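Local structure of butyryl-CoA dehydrogenase (Marinomonas mediterranea, 6CXT) at residues B[310-322]-B[367-379]. The protein belongs to the acyl-CoA dehydrogenase family of flavoproteins and binds flavin-adenine dinucleotide. Sequence-based numbering, arbitrary orientation.
Sequences VDNTKAVAMSKLA and DIQRELICNRLGL. With FAD (flavin-adenine dinucleotide), chain D.
I373 and A317 meet at the centre of a near-antiparallel helix pair in the C-terminal helical domain of this acyl-CoA dehydrogenase fold; the axes of 313-322 and 367-377 approach to 8.8 Å, with N-to-C directions 150° apart. I373 is a knob among K314, A317, M318 and L321. Its CG1 lies 3.8 Å from A317 CB, while CD1 meets L321 CD2 and CG2 touches M318 CE. Small A317 also admits Q369: OE1 stands 3.4 Å from A317 CB, buried without a polar partner, whereas NE2 bonds to G364 O. K320 crosses this amide with its aliphatic chain and carries NZ on to the carbonyls of S359, F362 and G364. At the other end, a bend at chi2 (-50°) brings R376 over the first turn of its partner helix. R376 NE makes a 2.7 Å salt bridge to D311 OD2, on the syn side but tilted out of the carboxylate plane; carboxylate and guanidinium planes are 62° apart. T313 N donates to D311 OD1, closing an Asx turn, and T313 OG1 adds a second bond to the same oxygen; together they hold the carboxylate. T313 CG2 sits 3.5 Å above the guanidinium centre. A water links K314 NZ to R376 O. Beyond L377 the chain turns off at G378 in a Schellman motif. R370 NE forms a salt bridge with D287 of the second subunit. Helix 367-377 faces FAD through D367, whose OD2 accepts from FAD O2B; helix 279-306 packs on the 310-322 side, and helix 231-245 reaches both segments through V316, Q369 and L372.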
ATOM      1  N   VAL B 310      -9.353  20.217 -25.483  1.00 57.80           N
ATOM      2  CA  VAL B 310      -8.455  20.825 -24.495  1.00 46.90           C
ATOM      3  C   VAL B 310      -7.298  19.817 -24.454  1.00 39.56           C
ATOM      4  O   VAL B 310      -7.375  18.780 -25.120  1.00 38.10           O
ATOM      5  CB  VAL B 310      -9.154  21.007 -23.125  1.00 49.04           C
ATOM      6  CG1 VAL B 310     -10.264  22.063 -23.231  1.00 45.75           C
ATOM      7  CG2 VAL B 310      -9.716  19.674 -22.599  1.00 44.52           C
ATOM      8  N   ASP B 311      -6.215  20.095 -23.742  1.00 33.34           N
ATOM      9  CA  ASP B 311      -5.168  19.081 -23.676  1.00 33.96           C
ATOM     10  C   ASP B 311      -5.776  18.059 -22.693  1.00 33.19           C
ATOM     11  O   ASP B 311      -5.988  18.402 -21.525  1.00 32.23           O
ATOM     12  CB  ASP B 311      -3.845  19.640 -23.129  1.00 34.83           C
ATOM     13  CG  ASP B 311      -2.757  18.579 -23.046  1.00 37.92           C
ATOM     14  OD1 ASP B 311      -3.082  17.396 -23.284  1.00 36.70           O
ATOM     15  OD2 ASP B 311      -1.583  18.917 -22.765  1.00 36.34           O
ATOM     16  N   ASN B 312      -6.149  16.875 -23.183  1.00 26.27           N
ATOM     17  CA  ASN B 312      -6.684  15.824 -22.279  1.00 25.62           C
ATOM     18  C   ASN B 312      -5.674  14.762 -21.873  1.00 22.23           C
ATOM     19  O   ASN B 312      -6.066  13.717 -21.409  1.00 19.86           O
ATOM     20  CB  ASN B 312      -7.854  15.123 -22.925  1.00 25.75           C
ATOM     21  CG  ASN B 312      -7.480  14.573 -24.275  1.00 28.67           C
ATOM     22  OD1 ASN B 312      -7.631  15.262 -25.309  1.00 30.94           O
ATOM     23  ND2 ASN B 312      -6.940  13.383 -24.293  1.00 22.93           N
ATOM     24  N   THR B 313      -4.394  15.021 -22.052  1.00 20.94           N
ATOM     25  CA  THR B 313      -3.365  14.037 -21.854  1.00 21.56           C
ATOM     26  C   THR B 313      -3.275  13.624 -20.379  1.00 21.17           C
ATOM     27  O   THR B 313      -3.101  12.411 -20.075  1.00 18.28           O
ATOM     28  CB  THR B 313      -1.996  14.574 -22.326  1.00 25.17           C
ATOM     29  OG1 THR B 313      -2.065  14.773 -23.736  1.00 27.98           O
ATOM     30  CG2 THR B 313      -0.885  13.565 -22.057  1.00 23.69           C
ATOM     31  N   LYS B 314      -3.348  14.609 -19.464  1.00 19.54           N
ATOM     32  CA  LYS B 314      -3.297  14.278 -18.011  1.00 19.35           C
ATOM     33  C   LYS B 314      -4.412  13.306 -17.627  1.00 19.00           C
ATOM     34  O   LYS B 314      -4.128  12.285 -17.005  1.00 18.99           O
ATOM     35  CB  LYS B 314      -3.413  15.552 -17.168  1.00 19.26           C
ATOM     36  CG  LYS B 314      -3.169  15.335 -15.647  1.00 22.44           C
ATOM     37  CD  LYS B 314      -3.207  16.690 -14.927  1.00 23.87           C
ATOM     38  CE  LYS B 314      -4.659  17.173 -14.861  1.00 25.19           C
ATOM     39  NZ  LYS B 314      -4.639  18.433 -14.129  1.00 28.29           N
ATOM     40  N   ALA B 315      -5.656  13.601 -18.027  1.00 17.52           N
ATOM     41  CA  ALA B 315      -6.784  12.750 -17.681  1.00 17.70           C
ATOM     42  C   ALA B 315      -6.624  11.356 -18.264  1.00 18.86           C
ATOM     43  O   ALA B 315      -7.027  10.352 -17.627  1.00 17.75           O
ATOM     44  CB  ALA B 315      -8.100  13.342 -18.160  1.00 19.23           C
ATOM     45  N   VAL B 316      -6.107  11.283 -19.501  1.00 16.83           N
ATOM     46  CA  VAL B 316      -5.913   9.973 -20.151  1.00 16.65           C
ATOM     47  C   VAL B 316      -4.813   9.170 -19.465  1.00 16.66           C
ATOM     48  O   VAL B 316      -4.954   7.950 -19.213  1.00 15.24           O
ATOM     49  CB  VAL B 316      -5.672  10.136 -21.696  1.00 17.29           C
ATOM     50  CG1 VAL B 316      -5.148   8.820 -22.304  1.00 18.65           C
ATOM     51  CG2 VAL B 316      -6.982  10.516 -22.372  1.00 17.86           C
ATOM     52  N   ALA B 317      -3.708   9.824 -19.152  1.00 15.37           N
ATOM     53  CA  ALA B 317      -2.652   9.116 -18.474  1.00 15.21           C
ATOM     54  C   ALA B 317      -3.142   8.658 -17.049  1.00 15.69           C
ATOM     55  O   ALA B 317      -2.794   7.553 -16.619  1.00 14.92           O
ATOM     56  CB  ALA B 317      -1.421  10.005 -18.333  1.00 15.02           C
ATOM     57  N   MET B 318      -3.884   9.516 -16.329  1.00 13.98           N
ATOM     58  CA  MET B 318      -4.402   9.098 -15.020  1.00 15.18           C
ATOM     59  C   MET B 318      -5.330   7.884 -15.166  1.00 15.44           C
ATOM     60  O   MET B 318      -5.275   6.960 -14.342  1.00 16.34           O
ATOM     61  CB  MET B 318      -5.141  10.260 -14.335  1.00 15.29           C
ATOM     62  CG  MET B 318      -4.180  11.366 -13.896  1.00 16.31           C
ATOM     63  SD  MET B 318      -5.154  12.523 -12.889  1.00 19.39           S
ATOM     64  CE  MET B 318      -3.765  13.477 -12.254  1.00 16.63           C
ATOM     65  N   SER B 319      -6.181   7.874 -16.178  1.00 15.34           N
ATOM     66  CA  SER B 319      -7.114   6.793 -16.383  0.74 15.29           C
ATOM     67  C   SER B 319      -6.415   5.506 -16.711  1.00 15.95           C
ATOM     68  O   SER B 319      -6.732   4.427 -16.125  1.00 14.56           O
ATOM     69  CB  SER B 319      -8.074   7.180 -17.494  0.74 15.43           C
ATOM     70  OG  SER B 319      -8.978   6.148 -17.794  0.74 13.72           O
ATOM     71  N   LYS B 320      -5.439   5.589 -17.645  1.00 14.04           N
ATOM     72  CA  LYS B 320      -4.661   4.390 -18.062  1.00 14.77           C
ATOM     73  C   LYS B 320      -3.994   3.793 -16.796  1.00 14.38           C
ATOM     74  O   LYS B 320      -4.009   2.561 -16.552  1.00 13.85           O
ATOM     75  CB  LYS B 320      -3.539   4.812 -19.062  1.00 14.80           C
ATOM     76  CG  LYS B 320      -2.862   3.651 -19.786  1.00 16.84           C
ATOM     77  CD  LYS B 320      -1.861   2.853 -18.954  1.00 15.28           C
ATOM     78  CE  LYS B 320      -0.933   2.053 -19.854  1.00 15.58           C
ATOM     79  NZ  LYS B 320       0.071   1.173 -19.149  1.00 15.55           N
ATOM     80  N   LEU B 321      -3.339   4.670 -16.036  1.00 13.95           N
ATOM     81  CA  LEU B 321      -2.627   4.239 -14.813  1.00 13.17           C
ATOM     82  C   LEU B 321      -3.629   3.612 -13.812  1.00 14.11           C
ATOM     83  O   LEU B 321      -3.391   2.519 -13.322  1.00 13.34           O
ATOM     84  CB  LEU B 321      -1.934   5.456 -14.180  1.00 14.43           C
ATOM     85  CG  LEU B 321      -1.171   5.234 -12.872  1.00 12.92           C
ATOM     86  CD1 LEU B 321      -0.048   4.238 -13.128  1.00 13.21           C
ATOM     87  CD2 LEU B 321      -0.655   6.610 -12.343  1.00 13.72           C
ATOM     88  N   ALA B 322      -4.701   4.316 -13.513  1.00 13.51           N
ATOM     89  CA  ALA B 322      -5.626   3.854 -12.470  1.00 15.02           C
ATOM     90  C   ALA B 322      -6.265   2.529 -12.913  1.00 15.45           C
ATOM     91  O   ALA B 322      -6.408   1.616 -12.078  1.00 14.51           O
ATOM     92  CB  ALA B 322      -6.697   4.898 -12.206  1.00 12.86           C
ATOM     93  N   ASP B 367       5.219   3.859 -14.891  1.00 13.55           N
ATOM     94  CA  ASP B 367       6.223   4.917 -14.613  1.00 15.23           C
ATOM     95  C   ASP B 367       6.137   6.023 -15.643  1.00 15.41           C
ATOM     96  O   ASP B 367       6.274   7.185 -15.279  1.00 14.96           O
ATOM     97  CB  ASP B 367       7.624   4.328 -14.568  1.00 16.01           C
ATOM     98  CG  ASP B 367       7.741   3.212 -13.520  1.00 18.68           C
ATOM     99  OD1 ASP B 367       7.196   3.407 -12.381  1.00 17.28           O
ATOM    100  OD2 ASP B 367       8.344   2.159 -13.824  1.00 19.11           O
ATOM    101  N   ILE B 368       5.889   5.655 -16.923  1.00 15.93           N
ATOM    102  CA  ILE B 368       5.772   6.660 -17.987  1.00 16.10           C
ATOM    103  C   ILE B 368       4.495   7.461 -17.853  1.00 15.13           C
ATOM    104  O   ILE B 368       4.453   8.687 -18.043  1.00 14.69           O
ATOM    105  CB  ILE B 368       5.855   5.953 -19.367  1.00 17.15           C
ATOM    106  CG1 ILE B 368       7.272   5.481 -19.645  1.00 20.30           C
ATOM    107  CG2 ILE B 368       5.276   6.792 -20.520  1.00 19.55           C
ATOM    108  CD1 ILE B 368       8.434   6.327 -19.196  1.00 24.86           C
ATOM    109  N   GLN B 369       3.401   6.784 -17.480  1.00 14.90           N
ATOM    110  CA  GLN B 369       2.166   7.545 -17.208  1.00 13.82           C
ATOM    111  C   GLN B 369       2.421   8.600 -16.120  1.00 14.04           C
ATOM    112  O   GLN B 369       1.902   9.714 -16.223  1.00 14.33           O
ATOM    113  CB  GLN B 369       0.978   6.617 -16.787  1.00 14.32           C
ATOM    114  CG  GLN B 369       0.671   5.485 -17.777  1.00 15.82           C
ATOM    115  CD  GLN B 369       0.440   5.993 -19.237  1.00 17.63           C
ATOM    116  OE1 GLN B 369      -0.257   6.987 -19.488  1.00 19.69           O
ATOM    117  NE2 GLN B 369       1.021   5.295 -20.178  1.00 19.00           N
ATOM    118  N   ARG B 370       3.163   8.250 -15.079  1.00 13.38           N
ATOM    119  CA  ARG B 370       3.424   9.256 -14.043  1.00 14.71           C
ATOM    120  C   ARG B 370       4.331  10.371 -14.573  1.00 15.55           C
ATOM    121  O   ARG B 370       4.132  11.522 -14.198  1.00 15.44           O
ATOM    122  CB  ARG B 370       4.044   8.642 -12.808  1.00 13.97           C
ATOM    123  CG  ARG B 370       2.940   7.778 -12.083  1.00 13.59           C
ATOM    124  CD  ARG B 370       3.492   7.401 -10.672  1.00 14.77           C
ATOM    125  NE  ARG B 370       2.515   6.476 -10.024  1.00 16.38           N
ATOM    126  CZ  ARG B 370       2.555   5.129 -10.085  1.00 17.11           C
ATOM    127  NH1 ARG B 370       3.509   4.483 -10.773  1.00 15.11           N
ATOM    128  NH2 ARG B 370       1.571   4.417  -9.490  1.00 16.47           N
ATOM    129  N   GLU B 371       5.287  10.021 -15.435  1.00 16.83           N
ATOM    130  CA  GLU B 371       6.046  11.082 -16.125  1.00 18.84           C
ATOM    131  C   GLU B 371       5.147  12.057 -16.859  1.00 16.93           C
ATOM    132  O   GLU B 371       5.327  13.278 -16.736  1.00 16.67           O
ATOM    133  CB  GLU B 371       7.122  10.518 -17.075  1.00 19.51           C
ATOM    134  CG  GLU B 371       8.262   9.928 -16.314  1.00 21.53           C
ATOM    135  CD  GLU B 371       9.065  10.993 -15.592  1.00 26.69           C
ATOM    136  OE1 GLU B 371       9.851  11.713 -16.219  1.00 30.45           O
ATOM    137  OE2 GLU B 371       8.927  11.139 -14.380  1.00 25.32           O
ATOM    138  N   LEU B 372       4.192  11.537 -17.622  1.00 16.59           N
ATOM    139  CA  LEU B 372       3.262  12.392 -18.311  1.00 17.00           C
ATOM    140  C   LEU B 372       2.376  13.185 -17.372  1.00 19.71           C
ATOM    141  O   LEU B 372       2.126  14.362 -17.580  1.00 16.81           O
ATOM    142  CB  LEU B 372       2.338  11.562 -19.208  1.00 17.50           C
ATOM    143  CG  LEU B 372       3.153  11.002 -20.395  1.00 19.78           C
ATOM    144  CD1 LEU B 372       2.504   9.715 -20.958  1.00 19.74           C
ATOM    145  CD2 LEU B 372       3.236  12.145 -21.420  1.00 22.85           C
ATOM    146  N   ILE B 373       1.841  12.519 -16.348  1.00 16.34           N
ATOM    147  CA  ILE B 373       1.039  13.283 -15.370  1.00 15.99           C
ATOM    148  C   ILE B 373       1.860  14.454 -14.754  1.00 15.62           C
ATOM    149  O   ILE B 373       1.331  15.567 -14.673  1.00 16.19           O
ATOM    150  CB  ILE B 373       0.521  12.308 -14.261  1.00 16.46           C
ATOM    151  CG1 ILE B 373      -0.495  11.316 -14.885  1.00 15.75           C
ATOM    152  CG2 ILE B 373      -0.142  13.097 -13.112  1.00 15.65           C
ATOM    153  CD1 ILE B 373      -0.631   9.987 -14.092  1.00 17.26           C
ATOM    154  N   CYS B 374       3.070  14.178 -14.296  1.00 14.46           N
ATOM    155  CA  CYS B 374       3.942  15.163 -13.672  1.00 16.65           C
ATOM    156  C   CYS B 374       4.150  16.340 -14.638  1.00 17.54           C
ATOM    157  O   CYS B 374       4.009  17.505 -14.237  1.00 17.85           O
ATOM    158  CB  CYS B 374       5.331  14.584 -13.386  1.00 17.14           C
ATOM    159  SG  CYS B 374       5.263  13.415 -11.993  1.00 18.82           S
ATOM    160  N   ASN B 375       4.389  16.006 -15.914  1.00 17.59           N
ATOM    161  CA  ASN B 375       4.566  17.052 -16.914  1.00 18.96           C
ATOM    162  C   ASN B 375       3.312  17.924 -17.062  1.00 19.47           C
ATOM    163  O   ASN B 375       3.406  19.177 -17.005  1.00 18.46           O
ATOM    164  CB  ASN B 375       4.993  16.416 -18.249  1.00 20.57           C
ATOM    165  CG  ASN B 375       5.089  17.448 -19.372  1.00 20.02           C
ATOM    166  OD1 ASN B 375       4.143  17.611 -20.124  1.00 24.23           O
ATOM    167  ND2 ASN B 375       6.201  18.192 -19.421  1.00 20.82           N
ATOM    168  N   ARG B 376       2.128  17.298 -17.190  1.00 17.63           N
ATOM    169  CA  ARG B 376       0.898  18.045 -17.275  1.00 17.97           C
ATOM    170  C   ARG B 376       0.516  18.788 -16.004  1.00 19.07           C
ATOM    171  O   ARG B 376      -0.241  19.752 -16.063  1.00 17.97           O
ATOM    172  CB  ARG B 376      -0.284  17.173 -17.775  1.00 19.28           C
ATOM    173  CG  ARG B 376      -0.118  16.629 -19.177  1.00 21.37           C
ATOM    174  CD  ARG B 376       0.278  17.761 -20.172  1.00 24.05           C
ATOM    175  NE  ARG B 376       0.221  17.327 -21.578  1.00 24.88           N
ATOM    176  CZ  ARG B 376       1.109  16.573 -22.237  1.00 22.90           C
ATOM    177  NH1 ARG B 376       2.203  16.078 -21.655  1.00 21.08           N
ATOM    178  NH2 ARG B 376       0.875  16.299 -23.542  1.00 25.26           N
ATOM    179  N   LEU B 377       1.050  18.377 -14.856  1.00 16.97           N
ATOM    180  CA  LEU B 377       0.849  19.152 -13.625  1.00 18.55           C
ATOM    181  C   LEU B 377       1.772  20.365 -13.616  1.00 21.82           C
ATOM    182  O   LEU B 377       1.622  21.247 -12.771  1.00 21.48           O
ATOM    183  CB  LEU B 377       1.130  18.277 -12.383  1.00 16.74           C
ATOM    184  CG  LEU B 377       0.115  17.142 -12.121  1.00 17.05           C
ATOM    185  CD1 LEU B 377       0.591  16.317 -10.883  1.00 18.86           C
ATOM    186  CD2 LEU B 377      -1.273  17.692 -11.781  1.00 17.59           C
ATOM    187  N   GLY B 378       2.745  20.396 -14.528  1.00 21.95           N
ATOM    188  CA  GLY B 378       3.655  21.540 -14.609  1.00 23.35           C
ATOM    189  C   GLY B 378       4.937  21.344 -13.825  1.00 25.51           C
ATOM    190  O   GLY B 378       5.687  22.317 -13.625  1.00 24.60           O
ATOM    191  N   LEU B 379       5.215  20.104 -13.366  1.00 20.85           N
ATOM    192  CA  LEU B 379       6.453  19.807 -12.676  1.00 19.22           C
ATOM    193  C   LEU B 379       7.641  19.874 -13.597  1.00 21.81           C
ATOM    194  O   LEU B 379       7.630  19.253 -14.676  1.00 19.67           O
ATOM    195  CB  LEU B 379       6.434  18.411 -11.952  1.00 19.31           C
ATOM    196  CG  LEU B 379       5.475  18.396 -10.710  1.00 18.78           C
ATOM    197  CD1 LEU B 379       5.084  16.946 -10.348  1.00 17.81           C
ATOM    198  CD2 LEU B 379       6.051  19.120  -9.488  1.00 20.24           C
TER
HETATM  199  PA  FAD D 401      11.958  -0.326 -20.661  1.00 20.46           P
HETATM  200  O1A FAD D 401      11.531   0.941 -21.379  1.00 22.42           O
HETATM  201  O2A FAD D 401      13.312  -0.996 -20.822  1.00 21.99           O
HETATM  202  O5B FAD D 401      11.628  -0.117 -19.081  1.00 21.52           O
HETATM  203  C5B FAD D 401      12.092  -1.037 -18.066  1.00 20.34           C
HETATM  204  C4B FAD D 401      11.744  -0.361 -16.724  1.00 20.31           C
HETATM  205  O4B FAD D 401      12.388   0.936 -16.646  1.00 21.79           O
HETATM  206  C3B FAD D 401      10.242  -0.129 -16.599  1.00 21.48           C
HETATM  207  O3B FAD D 401       9.977  -0.279 -15.199  1.00 21.94           O
HETATM  208  C2B FAD D 401      10.100   1.367 -16.956  1.00 21.26           C
HETATM  209  O2B FAD D 401       8.897   1.986 -16.434  1.00 21.53           O
HETATM  210  C1B FAD D 401      11.433   1.954 -16.401  1.00 21.91           C
HETATM  211  N9A FAD D 401      11.711   3.234 -17.088  1.00 22.91           N
HETATM  212  C8A FAD D 401      12.110   3.412 -18.375  1.00 25.45           C
HETATM  213  N7A FAD D 401      12.155   4.760 -18.669  1.00 25.52           N
HETATM  214  C5A FAD D 401      11.761   5.444 -17.559  1.00 24.61           C
HETATM  215  C6A FAD D 401      11.584   6.862 -17.149  1.00 26.22           C
HETATM  216  N6A FAD D 401      11.806   7.904 -18.025  1.00 23.55           N
HETATM  217  N1A FAD D 401      11.153   7.098 -15.873  1.00 26.22           N
HETATM  218  C2A FAD D 401      10.887   6.097 -14.965  1.00 24.88           C
HETATM  219  N3A FAD D 401      11.056   4.794 -15.281  1.00 20.63           N
HETATM  220  C4A FAD D 401      11.468   4.415 -16.522  1.00 22.65           C
HETATM  221  N1  FAD D 401       5.058  -1.992 -28.629  1.00 22.50           N
HETATM  222  C2  FAD D 401       4.664  -1.644 -29.907  1.00 23.13           C
HETATM  223  O2  FAD D 401       5.419  -0.839 -30.519  1.00 25.50           O
HETATM  224  N3  FAD D 401       3.543  -2.129 -30.513  1.00 23.03           N
HETATM  225  C4  FAD D 401       2.766  -3.047 -29.902  1.00 23.31           C
HETATM  226  O4  FAD D 401       1.763  -3.478 -30.471  1.00 24.02           O
HETATM  227  C4X FAD D 401       3.135  -3.490 -28.513  1.00 23.41           C
HETATM  228  N5  FAD D 401       2.438  -4.425 -27.830  1.00 23.01           N
HETATM  229  C5X FAD D 401       2.811  -4.876 -26.600  1.00 21.15           C
HETATM  230  C6  FAD D 401       2.010  -5.869 -25.974  1.00 20.91           C
HETATM  231  C7  FAD D 401       2.392  -6.363 -24.709  1.00 21.95           C
HETATM  232  C7M FAD D 401       1.558  -7.445 -24.070  1.00 20.66           C
HETATM  233  C8  FAD D 401       3.600  -5.850 -24.041  1.00 22.01           C
HETATM  234  C8M FAD D 401       3.997  -6.358 -22.695  1.00 19.36           C
HETATM  235  C9  FAD D 401       4.382  -4.840 -24.641  1.00 20.05           C
HETATM  236  C9A FAD D 401       4.006  -4.339 -25.909  1.00 21.96           C
HETATM  237  N10 FAD D 401       4.776  -3.340 -26.586  1.00 20.75           N
HETATM  238  C10 FAD D 401       4.353  -2.910 -27.892  1.00 24.46           C
HETATM  239  C1' FAD D 401       5.987  -2.783 -26.001  1.00 20.19           C
HETATM  240  C2' FAD D 401       5.598  -1.816 -24.857  1.00 21.25           C
HETATM  241  O2' FAD D 401       5.004  -0.589 -25.314  1.00 22.41           O
HETATM  242  C3' FAD D 401       6.817  -1.612 -23.972  1.00 21.65           C
HETATM  243  O3' FAD D 401       7.082  -2.884 -23.346  1.00 21.00           O
HETATM  244  C4' FAD D 401       6.799  -0.447 -22.968  1.00 21.48           C
HETATM  245  O4' FAD D 401       6.815   0.833 -23.678  1.00 23.58           O
HETATM  246  C5' FAD D 401       8.018  -0.498 -22.036  1.00 23.40           C
HETATM  247  O5' FAD D 401       9.192  -0.624 -22.849  1.00 21.91           O
HETATM  248  P   FAD D 401      10.249  -1.735 -22.497  1.00 22.98           P
HETATM  249  O1P FAD D 401      11.438  -1.635 -23.458  1.00 22.41           O
HETATM  250  O2P FAD D 401       9.636  -3.119 -22.399  1.00 21.90           O
HETATM  251  O3P FAD D 401      10.827  -1.413 -21.035  1.00 20.24           O
HETATM  252  O   HOH W   1      -2.457  20.364 -14.481  1.00 33.30           O